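Local coordinates for protein nucleoporin NUP82 (Saccharomyces cerevisiae, PDB 3PBP) that serves as a structural component of the nuclear pore complex, its N-terminal domain, the part described here, taking part in binding the nucleoporin NUP116, at residues 356-361 with 380-385. The protein carries 1 engineered substitution. Residues are numbered along the deposited sequence; the frame is centred on the assembly and turned at random.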
loop_
_atom_site.group_PDB
_atom_site.type_symbol
_atom_site.label_atom_id
_atom_site.label_comp_id
_atom_site.label_asym_id
_atom_site.label_seq_id
_atom_site.Cartn_x
_atom_site.Cartn_y
_atom_site.Cartn_z
ATOM N N LEU A 356 0.447 11.594 -21.054
ATOM C CA LEU A 356 1.745 11.500 -21.718
ATOM C C LEU A 356 1.623 10.665 -22.986
ATOM O O LEU A 356 2.574 10.557 -23.764
ATOM C CB LEU A 356 2.778 10.874 -20.772
ATOM C CG LEU A 356 2.939 11.547 -19.403
ATOM C CD1 LEU A 356 3.865 10.720 -18.531
ATOM C CD2 LEU A 356 3.470 12.966 -19.584
ATOM N N GLN A 357 0.448 10.068 -23.178
ATOM C CA GLN A 357 0.173 9.255 -24.358
ATOM C C GLN A 357 1.301 8.276 -24.696
ATOM O O GLN A 357 1.504 7.927 -25.858
ATOM C CB GLN A 357 -0.094 10.178 -25.546
ATOM C CG GLN A 357 -1.264 11.109 -25.309
ATOM C CD GLN A 357 -1.273 12.294 -26.253
ATOM O OE1 GLN A 357 -0.380 13.143 -26.211
ATOM N NE2 GLN A 357 -2.284 12.358 -27.116
ATOM N N ARG A 358 2.040 7.849 -23.676
ATOM C CA ARG A 358 3.125 6.891 -23.851
ATOM C C ARG A 358 2.856 5.804 -22.829
ATOM O O ARG A 358 2.176 6.052 -21.837
ATOM C CB ARG A 358 4.475 7.536 -23.548
ATOM C CG ARG A 358 4.850 8.704 -24.432
ATOM C CD ARG A 358 5.998 9.463 -23.793
ATOM N NE ARG A 358 6.480 10.588 -24.592
ATOM C CZ ARG A 358 7.134 10.468 -25.745
ATOM N NH1 ARG A 358 7.388 9.259 -26.247
ATOM N NH2 ARG A 358 7.554 11.560 -26.384
ATOM N N GLU A 359 3.378 4.605 -23.056
ATOM C CA GLU A 359 3.167 3.519 -22.100
ATOM C C GLU A 359 4.055 3.746 -20.871
ATOM O O GLU A 359 5.275 3.557 -20.938
ATOM C CB GLU A 359 3.512 2.171 -22.732
ATOM C CG GLU A 359 3.117 0.989 -21.869
ATOM C CD GLU A 359 3.936 -0.244 -22.168
ATOM O OE1 GLU A 359 4.078 -0.589 -23.362
ATOM O OE2 GLU A 359 4.435 -0.871 -21.205
ATOM N N ILE A 360 3.452 4.152 -19.755
ATOM C CA ILE A 360 4.225 4.407 -18.548
ATOM C C ILE A 360 4.666 3.117 -17.884
ATOM O O ILE A 360 3.846 2.381 -17.341
ATOM C CB ILE A 360 3.427 5.222 -17.533
ATOM C CG1 ILE A 360 2.968 6.542 -18.165
ATOM C CG2 ILE A 360 4.301 5.505 -16.322
ATOM C CD1 ILE A 360 2.079 7.395 -17.277
ATOM N N LYS A 361 5.967 2.852 -17.912
ATOM C CA LYS A 361 6.487 1.628 -17.322
ATOM C C LYS A 361 6.876 1.761 -15.849
ATOM O O LYS A 361 7.018 0.745 -15.159
ATOM C CB LYS A 361 7.654 1.095 -18.171
ATOM C CG LYS A 361 7.191 0.605 -19.559
ATOM C CD LYS A 361 8.338 0.371 -20.541
ATOM C CE LYS A 361 9.143 -0.882 -20.193
ATOM N NZ LYS A 361 10.326 -1.073 -21.094
ATOM N N ILE A 380 11.556 6.950 -23.332
ATOM C CA ILE A 380 11.856 8.257 -22.782
ATOM C C ILE A 380 11.818 8.230 -21.273
ATOM O O ILE A 380 11.237 7.333 -20.662
ATOM C CB ILE A 380 10.831 9.327 -23.227
ATOM C CG1 ILE A 380 10.893 9.530 -24.736
ATOM C CG2 ILE A 380 11.122 10.660 -22.533
ATOM C CD1 ILE A 380 10.102 10.738 -25.208
ATOM N N ILE A 381 12.481 9.215 -20.684
ATOM C CA ILE A 381 12.477 9.406 -19.252
ATOM C C ILE A 381 12.061 10.852 -19.251
ATOM O O ILE A 381 12.827 11.718 -19.667
ATOM C CB ILE A 381 13.868 9.306 -18.602
ATOM C CG1 ILE A 381 14.426 7.897 -18.748
ATOM C CG2 ILE A 381 13.768 9.646 -17.122
ATOM C CD1 ILE A 381 15.801 7.749 -18.140
ATOM N N GLN A 382 10.828 11.110 -18.851
ATOM C CA GLN A 382 10.336 12.473 -18.803
ATOM C C GLN A 382 10.330 12.903 -17.349
ATOM O O GLN A 382 10.394 12.070 -16.441
ATOM C CB GLN A 382 8.920 12.551 -19.381
ATOM C CG GLN A 382 8.857 12.498 -20.896
ATOM C CD GLN A 382 7.439 12.435 -21.415
ATOM O OE1 GLN A 382 6.815 11.378 -21.413
ATOM N NE2 GLN A 382 6.916 13.573 -21.849
ATOM N N GLN A 383 10.284 14.207 -17.129
ATOM C CA GLN A 383 10.242 14.726 -15.777
ATOM C C GLN A 383 9.087 15.696 -15.638
ATOM O O GLN A 383 9.073 16.756 -16.262
ATOM C CB GLN A 383 11.533 15.449 -15.404
ATOM C CG GLN A 383 11.529 15.887 -13.945
ATOM C CD GLN A 383 12.504 16.999 -13.647
ATOM O OE1 GLN A 383 13.545 16.787 -13.010
ATOM N NE2 GLN A 383 12.175 18.200 -14.106
ATOM N N VAL A 384 8.111 15.316 -14.828
ATOM C CA VAL A 384 6.965 16.159 -14.577
ATOM C C VAL A 384 7.392 17.075 -13.437
ATOM O O VAL A 384 7.824 16.607 -12.388
ATOM C CB VAL A 384 5.759 15.316 -14.154
ATOM C CG1 VAL A 384 4.553 16.198 -13.954
ATOM C CG2 VAL A 384 5.482 14.272 -15.201
ATOM N N ASN A 385 7.301 18.381 -13.649
ATOM C CA ASN A 385 7.693 19.330 -12.622
ATOM C C ASN A 385 6.502 20.170 -12.207
ATOM O O ASN A 385 6.086 21.058 -12.945
ATOM C CB ASN A 385 8.802 20.238 -13.151
ATOM C CG ASN A 385 9.304 21.214 -12.107
ATOM O OD1 ASN A 385 8.543 22.029 -11.578
ATOM N ND2 ASN A 385 10.596 21.140 -11.806
#
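Arg358 reaches from the loop of 356-361 to strand 380-385, where its side chain meets Ile380 and Gln382. The apolar part is the meeting with Ile380, which lays the end of its chain over one face of the guanidinium: CG1 of Ile380 lies 3.8 Å from NH1 of Arg358, offset toward the rim of the flat group. The two side chains cross at nearly a right angle. Isoleucine suits a partly exposed strand position, since its slender CG1-CD1 arm can lie on a planar cation that keeps its N-H groups directed outward around the rim. Arginine suits the exposed loop, because its long aliphatic stem, extended here from CG to NE, lets it reach the strand while the charged head stays at an exposed position.

The polar part centres on the amide of Gln382. Its OE1 stands 3.2 Å from CD of Arg358 and 3.3 Å from NE of Arg358, oblique to the guanidinium, and the planes of amide and guanidinium are 81° apart. With CG beside its own backbone N (chi1 -77°), the extended glutamine arm carries this oxygen across to the loop.

Two residues before the arginine, buried Leu356 lies alongside Gln382, the two side chains pointing opposite ways, with CD2 of Leu356 4.1 Å from OE1 of Gln382. Leu414 of strand 413-419 touches both side chains, and leucine suits this buried spot because its methyls need no polar partner. An alanine in place of Gln382 would probably open a gap beside Leu356 and leave the arginine's NE without the nearby amide oxygen.

Here the loop linking strands 347-355 and 362-364 packs on the third strand of the next four-stranded antiparallel sheet, a blade-to-blade connection characteristic of a beta-propeller.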